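Lin1840 protein (Listeria innocua serovar 6a, PDB 4ZO7) probably hydrolyses terminal, non-reducing beta-D-glucosyl residues, releasing beta-D-glucose, as a glycoside hydrolase family 3 enzyme with a metal-binding fibronectin type III-like domain. Local coordinates at residues L203-V208 / T236-V241; A188-F193 / P221-A226; W147-E152 / A194-A199. The protein carries 2 engineered substitutions. One frame throughout, in Å; residues are numbered along the deposited sequence.

Contact 1: residues L203-V208 / T236-V241; sequences LEYNTV and TAFNVV. With GLC (alpha-D-glucopyranose), chain I.
Tyr205 turns the edge of its ring toward the face of Phe238 in a T-shaped stack, the planes at 83° and the centroids 5.3 Å apart. CE1 of Tyr205 comes closest, 3.8 Å from CD2 of Phe238; with CG of Phe238 beside its backbone N (chi1 -72°), the two side chains run alongside each other in the same direction. The far rim of Phe238 reaches the bound glucose: its CE2 lies 3.2 Å from O2 of the sugar. Over one face of Tyr205 folds CG of Glu204, so the phenol is held on a face as well as an edge; its OH is bonded to Glu473, and Val584 of the second subunit packs against Tyr205. Both segments belong to the TIM-barrel domain of the family 3 hydrolases: 203-208 is a loop with a type II beta turn, and 236-241 runs from the end of barrel strand 233-236 to the short strand 240-241. Beyond the turn, valine methyls lie against polar groups, CG2 of Val208 3.7 Å from ND2 of Asn239 and CG2 of Val240 3.5 Å from the carbonyl O of Val208. Asn239 ND2 itself donates to Val240 O, from above the carbonyl plane, and to Ala194 O. Between these patches the contact is looser, and two waters, not direct bonds, link the backbones. One donates to Tyr205 O (3.0 Å) and Phe238 O (2.9 Å); the second donates to Tyr205 O and accepts from Val240 N.

Contact 2: residues A188-F193 / P221-A226; sequences ACVKHF and PAYNAA. With GLC (alpha-D-glucopyranose), chain I.
Strand 188-193 and helix 221-226 run nearly antiparallel, their N-to-C directions 162° apart and their axes 9.0 Å apart at closest approach. The strand ends irregularly, with cis peptide bonds before His192 and after Phe193. Tyr223 fills the space between the two backbones. One face of its ring receives the edge of Phe193 in an offset edge-to-face pair, planes at 68°, with Phe193 CD1 3.8 Å from Tyr223 CG. At the ring's edge lie Val190 CG1, 3.7 Å from Tyr223 CD1, and the carbonyl O of Lys191. With CG beside the backbone N (chi1 -53°), the phenol reaches obliquely across the end of the strand, Tyr223 OH 3.0 Å from the carbonyl O of His192 and bonded to Asp140 and to Ala195 N. The other methyl of Val190, CG2, meets CB of Ala226 at 3.4 Å, a close methyl-methyl approach. Lys191 and His192 leave the strand on the side away from the helix, and their ends reach the glucose: the extended lysine brings NZ within 2.8 Å of sugar O4, while His192 NE2 and O3 are hydrogen-bonded at 2.7 Å, and either could be the donor. Asp140 also binds His192 ND1, so one carboxylate steadies both imidazole and phenol. In the TIM-barrel domain this strand pairs in parallel with 133-134 and 233-236; helix 158-173 packs beside Ala222 and Ala225, and helix 250-260 closes over Phe193.

Contact 3: residues W147-E152 / A194-A199; sequences WGRVME and AAYGAA. With GLC (alpha-D-glucopyranose), chain I.
The indole of Trp147 carries CA of Gly197 on one face, a CH-pi contact 3.6 Å from the centroid of the six-membered ring, and CB of Arg149, two residues further on, on the opposite face. Its edge is driven into the face of Tyr196 at 88°, a T-shaped stack in which Trp147 CZ2 sits over the middle of the phenol, 3.4 Å from Tyr196 CE2. These are two loops of the TIM-barrel domain, following strands 133-134 and 187-193; Arg149 binds the sugar directly and Tyr196 backs it as a second-shell residue. CG of Trp147 is anti to the backbone N (chi1 -169°), which lays the indole against segment 194-199; its NE1 is bonded to Glu204. Arg149 bends at chi3 and crosses Tyr196 at about a right angle. Glu152 grips it side-on, one carboxylate oxygen to NE and the other to NH2, which fixes the rotation of the guanidinium. The remaining nitrogen, NH1, donates both to Tyr196 OH (3.0 Å, 156°) and to glucose O2, and NH2 reaches glucose O3 at 2.8 Å.

Overall arrangement
All three contacts lie in the TIM-barrel domain and touch the same bound glucose. Along the chain contact 3 closes before contact 1 opens, whereas contact 2 interleaves with both. Contacts 1 and 3 have centres about 9 Å apart and are joined by a bond from Asn239 ND2 to Ala194 O and a weaker one between Glu204 OE2 and Tyr196 OH. The centre of contact 2 lies about 13 Å from that of contact 3 and about 16 Å from that of contact 1; there strand 187-193 meets helix 221-228. The barrel wall supplies Lys191 and His192, and the loops at its strand ends Arg149 and Phe238, to one sugar pocket that the second subunit approaches at contact 1.

Contact 1: residues L203-V208 / T236-V241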
loop_
_atom_site.group_PDB
_atom_site.type_symbol
_atom_site.label_atom_id
_atom_site.label_comp_id
_atom_site.label_asym_id
_atom_site.label_seq_id
_atom_site.Cartn_x
_atom_site.Cartn_y
_atom_site.Cartn_z
ATOM N N LEU A 203 -0.848 -2.922 -9.381
ATOM C CA LEU A 203 -1.037 -2.586 -10.796
ATOM C C LEU A 203 0.276 -2.650 -11.570
ATOM O O LEU A 203 1.296 -2.093 -11.173
ATOM C CB LEU A 203 -1.680 -1.223 -10.889
ATOM C CG LEU A 203 -1.953 -0.565 -12.227
ATOM C CD1 LEU A 203 -2.981 -1.349 -13.026
ATOM C CD2 LEU A 203 -2.466 0.849 -11.920
ATOM N N GLU A 204 0.279 -3.357 -12.688
ATOM C CA GLU A 204 1.495 -3.486 -13.441
ATOM C C GLU A 204 2.165 -2.158 -13.743
ATOM O O GLU A 204 1.558 -1.189 -14.284
ATOM C CB GLU A 204 1.257 -4.217 -14.769
ATOM C CG GLU A 204 2.560 -4.718 -15.299
ATOM C CD GLU A 204 3.276 -5.629 -14.306
ATOM O OE1 GLU A 204 2.948 -6.855 -14.181
ATOM O OE2 GLU A 204 4.223 -5.162 -13.643
ATOM N N TYR A 205 3.453 -2.112 -13.434
ATOM C CA TYR A 205 4.327 -0.984 -13.757
ATOM C C TYR A 205 4.097 0.223 -12.879
ATOM O O TYR A 205 4.733 1.266 -13.114
ATOM C CB TYR A 205 4.291 -0.525 -15.248
ATOM C CG TYR A 205 4.222 -1.640 -16.285
ATOM C CD1 TYR A 205 5.330 -2.379 -16.585
ATOM C CD2 TYR A 205 3.019 -1.938 -16.975
ATOM C CE1 TYR A 205 5.294 -3.372 -17.532
ATOM C CE2 TYR A 205 2.974 -2.924 -17.938
ATOM C CZ TYR A 205 4.108 -3.663 -18.184
ATOM O OH TYR A 205 4.141 -4.680 -19.122
ATOM N N ASN A 206 3.234 0.106 -11.871
ATOM C CA ASN A 206 2.852 1.278 -11.131
ATOM C C ASN A 206 3.976 1.721 -10.179
ATOM O O ASN A 206 4.923 0.953 -9.862
ATOM C CB ASN A 206 1.520 1.028 -10.377
ATOM C CG ASN A 206 0.730 2.299 -10.078
ATOM O OD1 ASN A 206 0.944 3.372 -10.665
ATOM N ND2 ASN A 206 -0.188 2.184 -9.141
ATOM N N THR A 207 3.813 2.961 -9.721
ATOM C CA THR A 207 4.598 3.605 -8.671
ATOM C C THR A 207 5.008 2.671 -7.535
ATOM O O THR A 207 4.209 1.917 -6.996
ATOM C CB THR A 207 3.728 4.657 -8.052
ATOM O OG1 THR A 207 3.357 5.586 -9.089
ATOM C CG2 THR A 207 4.451 5.362 -6.867
ATOM N N VAL A 208 6.291 2.722 -7.203
ATOM C CA VAL A 208 6.802 2.139 -5.979
ATOM C C VAL A 208 7.322 3.267 -5.097
ATOM O O VAL A 208 8.015 4.172 -5.602
ATOM C CB VAL A 208 7.981 1.191 -6.305
ATOM C CG1 VAL A 208 8.741 0.839 -5.038
ATOM C CG2 VAL A 208 7.478 -0.083 -6.994
ATOM N N THR A 236 17.630 -3.654 -15.131
ATOM C CA THR A 236 16.916 -2.593 -14.453
ATOM C C THR A 236 15.422 -2.935 -14.323
ATOM O O THR A 236 14.914 -3.840 -15.012
ATOM C CB THR A 236 17.019 -1.250 -15.230
ATOM O OG1 THR A 236 16.298 -1.315 -16.479
ATOM C CG2 THR A 236 18.466 -0.902 -15.542
ATOM N N ALA A 237 14.720 -2.170 -13.472
ATOM C CA ALA A 237 13.321 -2.317 -13.247
ATOM C C ALA A 237 12.514 -1.229 -13.965
ATOM O O ALA A 237 12.973 -0.106 -14.138
ATOM C CB ALA A 237 13.093 -2.216 -11.780
ATOM N N PHE A 238 11.279 -1.551 -14.328
ATOM C CA PHE A 238 10.298 -0.582 -14.843
ATOM C C PHE A 238 9.881 0.603 -13.969
ATOM O O PHE A 238 9.561 1.726 -14.526
ATOM C CB PHE A 238 9.034 -1.355 -15.283
ATOM C CG PHE A 238 9.252 -2.163 -16.586
ATOM C CD1 PHE A 238 9.768 -1.555 -17.688
ATOM C CD2 PHE A 238 9.003 -3.502 -16.651
ATOM C CE1 PHE A 238 9.985 -2.233 -18.875
ATOM C CE2 PHE A 238 9.178 -4.218 -17.835
ATOM C CZ PHE A 238 9.669 -3.576 -18.952
ATOM N N ASN A 239 9.808 0.340 -12.652
ATOM C CA ASN A 239 9.258 1.305 -11.657
ATOM C C ASN A 239 10.200 2.422 -11.291
ATOM O O ASN A 239 11.426 2.298 -11.358
ATOM C CB ASN A 239 8.927 0.615 -10.353
ATOM C CG ASN A 239 10.094 -0.251 -9.834
ATOM O OD1 ASN A 239 10.424 -1.272 -10.428
ATOM N ND2 ASN A 239 10.725 0.170 -8.740
ATOM N N VAL A 240 9.612 3.508 -10.853
ATOM C CA VAL A 240 10.365 4.492 -10.094
ATOM C C VAL A 240 10.908 3.882 -8.820
ATOM O O VAL A 240 10.249 3.035 -8.234
ATOM C CB VAL A 240 9.493 5.717 -9.698
ATOM C CG1 VAL A 240 9.095 6.542 -10.929
ATOM C CG2 VAL A 240 8.256 5.312 -8.859
ATOM N N VAL A 241 12.091 4.359 -8.407
ATOM C CA VAL A 241 12.628 4.204 -7.038
ATOM C C VAL A 241 12.793 5.600 -6.473
ATOM O O VAL A 241 13.440 6.466 -7.065
ATOM C CB VAL A 241 13.923 3.429 -7.065
ATOM C CG1 VAL A 241 14.671 3.416 -5.696
ATOM C CG2 VAL A 241 13.630 2.038 -7.628
HETATM C C1 GLC I . 11.087 -7.284 -19.701
HETATM C C2 GLC I . 10.663 -7.977 -18.376
HETATM C C3 GLC I . 11.715 -8.994 -17.926
HETATM C C4 GLC I . 12.156 -9.911 -19.062
HETATM C C5 GLC I . 12.568 -9.080 -20.257
HETATM C C6 GLC I . 13.009 -9.960 -21.437
HETATM O O1 GLC I . 12.155 -6.347 -19.576
HETATM O O2 GLC I . 10.507 -7.097 -17.289
HETATM O O3 GLC I . 11.278 -9.731 -16.806
HETATM O O4 GLC I . 13.248 -10.638 -18.609
HETATM O O5 GLC I . 11.481 -8.256 -20.666
HETATM O O6 GLC I . 11.901 -10.663 -21.893
HETATM O O HOH W 1 6.756 2.014 -15.225
HETATM O O HOH W 2 6.604 3.232 -11.353
#

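Contact 2: residues A188-F193 / P221-A226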
loop_
_atom_site.group_PDB
_atom_site.type_symbol
_atom_site.label_atom_id
_atom_site.label_comp_id
_atom_site.label_asym_id
_atom_site.label_seq_id
_atom_site.Cartn_x
_atom_site.Cartn_y
_atom_site.Cartn_z
ATOM N N ALA A 188 23.743 -15.963 -15.565
ATOM C CA ALA A 188 22.506 -15.472 -14.971
ATOM C C ALA A 188 22.513 -13.975 -14.945
ATOM O O ALA A 188 23.607 -13.329 -14.811
ATOM C CB ALA A 188 22.344 -15.969 -13.537
ATOM N N CYS A 189 21.299 -13.431 -15.022
ATOM C CA CYS A 189 21.012 -12.027 -14.975
ATOM C C CYS A 189 19.967 -11.831 -13.901
ATOM O O CYS A 189 18.784 -12.170 -14.102
ATOM C CB CYS A 189 20.424 -11.521 -16.284
ATOM S SG CYS A 189 19.994 -9.738 -16.302
ATOM N N VAL A 190 20.402 -11.290 -12.767
ATOM C CA VAL A 190 19.477 -10.854 -11.655
ATOM C C VAL A 190 18.485 -9.791 -12.153
ATOM O O VAL A 190 18.848 -8.861 -12.862
ATOM C CB VAL A 190 20.309 -10.342 -10.420
ATOM C CG1 VAL A 190 19.467 -9.710 -9.301
ATOM C CG2 VAL A 190 21.079 -11.470 -9.800
ATOM N N LYS A 191 17.215 -9.947 -11.829
ATOM C CA LYS A 191 16.249 -8.915 -12.157
ATOM C C LYS A 191 15.219 -8.776 -10.992
ATOM O O LYS A 191 15.159 -9.645 -10.137
ATOM C CB LYS A 191 15.631 -9.187 -13.540
ATOM C CG LYS A 191 14.607 -10.291 -13.579
ATOM C CD LYS A 191 14.377 -10.871 -14.989
ATOM C CE LYS A 191 13.119 -11.729 -15.041
ATOM N NZ LYS A 191 12.885 -12.324 -16.382
ATOM N N HIS A 192 14.478 -7.672 -10.874
ATOM C CA HIS A 192 14.611 -6.401 -11.587
ATOM C C HIS A 192 15.049 -5.331 -10.571
ATOM O O HIS A 192 14.351 -5.107 -9.559
ATOM C CB HIS A 192 13.240 -5.961 -12.160
ATOM C CG HIS A 192 12.526 -6.999 -12.972
ATOM N ND1 HIS A 192 11.796 -8.020 -12.401
ATOM C CD2 HIS A 192 12.439 -7.195 -14.314
ATOM C CE1 HIS A 192 11.251 -8.755 -13.348
ATOM N NE2 HIS A 192 11.630 -8.273 -14.514
ATOM N N PHE A 193 16.193 -4.660 -10.811
ATOM C CA PHE A 193 16.833 -3.768 -9.811
ATOM C C PHE A 193 16.110 -2.417 -9.968
ATOM O O PHE A 193 16.261 -1.784 -11.029
ATOM C CB PHE A 193 18.307 -3.573 -10.161
ATOM C CG PHE A 193 19.199 -3.249 -8.983
ATOM C CD1 PHE A 193 19.426 -4.204 -8.003
ATOM C CD2 PHE A 193 19.777 -1.987 -8.844
ATOM C CE1 PHE A 193 20.173 -3.930 -6.889
ATOM C CE2 PHE A 193 20.554 -1.709 -7.740
ATOM C CZ PHE A 193 20.750 -2.685 -6.759
ATOM N N PRO A 221 18.246 -6.995 -0.168
ATOM C CA PRO A 221 19.179 -8.123 0.147
ATOM C C PRO A 221 19.256 -9.290 -0.813
ATOM O O PRO A 221 20.356 -9.814 -1.020
ATOM C CB PRO A 221 18.751 -8.594 1.543
ATOM C CG PRO A 221 18.123 -7.416 2.171
ATOM C CD PRO A 221 17.482 -6.602 1.029
ATOM N N ALA A 222 18.147 -9.745 -1.372
ATOM C CA ALA A 222 18.229 -10.839 -2.332
ATOM C C ALA A 222 19.049 -10.479 -3.569
ATOM O O ALA A 222 19.865 -11.280 -4.030
ATOM C CB ALA A 222 16.829 -11.398 -2.696
ATOM N N TYR A 223 18.855 -9.286 -4.140
ATOM C CA TYR A 223 19.650 -8.933 -5.308
ATOM C C TYR A 223 21.106 -9.009 -4.885
ATOM O O TYR A 223 21.988 -9.526 -5.650
ATOM C CB TYR A 223 19.408 -7.495 -5.807
ATOM C CG TYR A 223 18.001 -7.130 -6.067
ATOM C CD1 TYR A 223 17.234 -7.802 -7.037
ATOM C CD2 TYR A 223 17.408 -6.085 -5.371
ATOM C CE1 TYR A 223 15.902 -7.465 -7.274
ATOM C CE2 TYR A 223 16.070 -5.765 -5.617
ATOM C CZ TYR A 223 15.334 -6.447 -6.560
ATOM O OH TYR A 223 14.010 -6.085 -6.729
ATOM N N ASN A 224 21.359 -8.468 -3.686
ATOM C CA ASN A 224 22.736 -8.432 -3.176
ATOM C C ASN A 224 23.374 -9.808 -3.091
ATOM O O ASN A 224 24.513 -10.007 -3.520
ATOM C CB ASN A 224 22.883 -7.707 -1.829
ATOM C CG ASN A 224 24.336 -7.583 -1.430
ATOM O OD1 ASN A 224 25.093 -6.888 -2.086
ATOM N ND2 ASN A 224 24.751 -8.329 -0.417
ATOM N N ALA A 225 22.651 -10.755 -2.515
ATOM C CA ALA A 225 23.185 -12.081 -2.303
ATOM C C ALA A 225 23.508 -12.750 -3.644
ATOM O O ALA A 225 24.527 -13.424 -3.769
ATOM C CB ALA A 225 22.200 -12.919 -1.488
ATOM N N ALA A 226 22.662 -12.549 -4.661
ATOM C CA ALA A 226 22.894 -13.193 -5.976
ATOM C C ALA A 226 24.098 -12.577 -6.659
ATOM O O ALA A 226 24.864 -13.252 -7.332
ATOM C CB ALA A 226 21.674 -13.037 -6.845
HETATM C C1 GLC I . 11.087 -7.284 -19.701
HETATM C C2 GLC I . 10.663 -7.977 -18.376
HETATM C C3 GLC I . 11.715 -8.994 -17.926
HETATM C C4 GLC I . 12.156 -9.911 -19.062
HETATM C C5 GLC I . 12.568 -9.080 -20.257
HETATM C C6 GLC I . 13.009 -9.960 -21.437
HETATM O O1 GLC I . 12.155 -6.347 -19.576
HETATM O O2 GLC I . 10.507 -7.097 -17.289
HETATM O O3 GLC I . 11.278 -9.731 -16.806
HETATM O O4 GLC I . 13.248 -10.638 -18.609
HETATM O O5 GLC I . 11.481 -8.256 -20.666
HETATM O O6 GLC I . 11.901 -10.663 -21.893
#

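Contact 3: residues W147-E152 / A194-A199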
loop_
_atom_site.group_PDB
_atom_site.type_symbol
_atom_site.label_atom_id
_atom_site.label_comp_id
_atom_site.label_asym_id
_atom_site.label_seq_id
_atom_site.Cartn_x
_atom_site.Cartn_y
_atom_site.Cartn_z
ATOM N N TRP A 147 -0.577 -8.382 -8.008
ATOM C CA TRP A 147 0.430 -8.215 -9.038
ATOM C C TRP A 147 0.696 -9.544 -9.691
ATOM O O TRP A 147 1.020 -10.545 -8.970
ATOM C CB TRP A 147 1.752 -7.776 -8.392
ATOM C CG TRP A 147 2.828 -7.324 -9.285
ATOM C CD1 TRP A 147 2.703 -6.463 -10.304
ATOM C CD2 TRP A 147 4.234 -7.644 -9.185
ATOM N NE1 TRP A 147 3.926 -6.210 -10.858
ATOM C CE2 TRP A 147 4.889 -6.933 -10.217
ATOM C CE3 TRP A 147 4.986 -8.467 -8.361
ATOM C CZ2 TRP A 147 6.301 -6.979 -10.423
ATOM C CZ3 TRP A 147 6.420 -8.542 -8.573
ATOM C CH2 TRP A 147 7.046 -7.761 -9.576
ATOM N N GLY A 148 0.637 -9.573 -11.033
ATOM C CA GLY A 148 0.764 -10.849 -11.696
ATOM C C GLY A 148 2.105 -11.518 -11.569
ATOM O O GLY A 148 2.197 -12.742 -11.703
ATOM N N ARG A 149 3.140 -10.720 -11.320
ATOM C CA ARG A 149 4.495 -11.205 -11.381
ATOM C C ARG A 149 4.928 -11.856 -10.076
ATOM O O ARG A 149 6.067 -12.295 -9.970
ATOM C CB ARG A 149 5.463 -10.070 -11.801
ATOM C CG ARG A 149 4.988 -9.361 -13.065
ATOM C CD ARG A 149 6.061 -8.513 -13.641
ATOM N NE ARG A 149 7.039 -9.353 -14.267
ATOM C CZ ARG A 149 7.888 -9.004 -15.216
ATOM N NH1 ARG A 149 7.940 -7.782 -15.705
ATOM N NH2 ARG A 149 8.666 -9.940 -15.719
ATOM N N VAL A 150 4.033 -11.988 -9.079
ATOM C CA VAL A 150 4.396 -12.767 -7.882
ATOM C C VAL A 150 4.811 -14.198 -8.267
ATOM O O VAL A 150 5.542 -14.866 -7.540
ATOM C CB VAL A 150 3.310 -12.789 -6.796
ATOM C CG1 VAL A 150 3.024 -11.387 -6.334
ATOM C CG2 VAL A 150 2.044 -13.438 -7.331
ATOM N N MET A 151 4.323 -14.673 -9.398
ATOM C CA MET A 151 4.648 -16.063 -9.839
ATOM C C MET A 151 6.136 -16.309 -10.058
ATOM O O MET A 151 6.590 -17.442 -9.955
ATOM C CB MET A 151 3.869 -16.396 -11.091
ATOM C CG MET A 151 4.186 -15.525 -12.291
ATOM S SD MET A 151 4.494 -16.427 -13.832
ATOM C CE MET A 151 5.964 -17.304 -13.301
ATOM N N GLU A 152 6.867 -15.239 -10.312
ATOM C CA GLU A 152 8.299 -15.224 -10.684
ATOM C C GLU A 152 9.205 -15.059 -9.457
ATOM O O GLU A 152 10.389 -15.283 -9.542
ATOM C CB GLU A 152 8.587 -14.029 -11.612
ATOM C CG GLU A 152 7.972 -14.069 -13.008
ATOM C CD GLU A 152 7.912 -12.688 -13.645
ATOM O OE1 GLU A 152 8.994 -12.183 -13.957
ATOM O OE2 GLU A 152 6.798 -12.114 -13.840
ATOM N N ALA A 194 15.324 -1.974 -9.003
ATOM C CA ALA A 194 15.099 -2.613 -7.718
ATOM C C ALA A 194 13.641 -2.389 -7.252
ATOM O O ALA A 194 13.006 -1.417 -7.650
ATOM C CB ALA A 194 16.127 -2.105 -6.663
ATOM N N ALA A 195 13.102 -3.319 -6.474
ATOM C CA ALA A 195 11.864 -3.091 -5.623
ATOM C C ALA A 195 10.529 -3.049 -6.424
ATOM O O ALA A 195 9.532 -2.473 -6.004
ATOM C CB ALA A 195 12.006 -1.856 -4.779
ATOM N N TYR A 196 10.587 -3.639 -7.613
ATOM C CA TYR A 196 9.507 -3.661 -8.583
ATOM C C TYR A 196 8.201 -4.297 -8.014
ATOM O O TYR A 196 7.144 -3.846 -8.336
ATOM C CB TYR A 196 10.077 -4.391 -9.862
ATOM C CG TYR A 196 9.166 -4.682 -11.028
ATOM C CD1 TYR A 196 8.265 -3.749 -11.500
ATOM C CD2 TYR A 196 9.279 -5.847 -11.726
ATOM C CE1 TYR A 196 7.472 -3.974 -12.590
ATOM C CE2 TYR A 196 8.484 -6.089 -12.838
ATOM C CZ TYR A 196 7.594 -5.119 -13.269
ATOM O OH TYR A 196 6.792 -5.358 -14.313
ATOM N N GLY A 197 8.303 -5.317 -7.174
ATOM C CA GLY A 197 7.147 -6.029 -6.602
ATOM C C GLY A 197 6.360 -5.259 -5.540
ATOM O O GLY A 197 5.271 -5.699 -5.085
ATOM N N ALA A 198 6.851 -4.082 -5.192
ATOM C CA ALA A 198 6.083 -3.211 -4.330
ATOM C C ALA A 198 5.072 -2.319 -5.131
ATOM O O ALA A 198 4.489 -1.364 -4.549
ATOM C CB ALA A 198 7.045 -2.367 -3.498
ATOM N N ALA A 199 4.822 -2.634 -6.419
ATOM C CA ALA A 199 3.912 -1.839 -7.283
ATOM C C ALA A 199 2.624 -1.501 -6.546
ATOM O O ALA A 199 1.922 -2.403 -6.048
ATOM C CB ALA A 199 3.547 -2.550 -8.581
HETATM C C1 GLC I . 11.087 -7.284 -19.701
HETATM C C2 GLC I . 10.663 -7.977 -18.376
HETATM C C3 GLC I . 11.715 -8.994 -17.926
HETATM C C4 GLC I . 12.156 -9.911 -19.062
HETATM C C5 GLC I . 12.568 -9.080 -20.257
HETATM C C6 GLC I . 13.009 -9.960 -21.437
HETATM O O1 GLC I . 12.155 -6.347 -19.576
HETATM O O2 GLC I . 10.507 -7.097 -17.289
HETATM O O3 GLC I . 11.278 -9.731 -16.806
HETATM O O4 GLC I . 13.248 -10.638 -18.609
HETATM O O5 GLC I . 11.481 -8.256 -20.666
HETATM O O6 GLC I . 11.901 -10.663 -21.893
#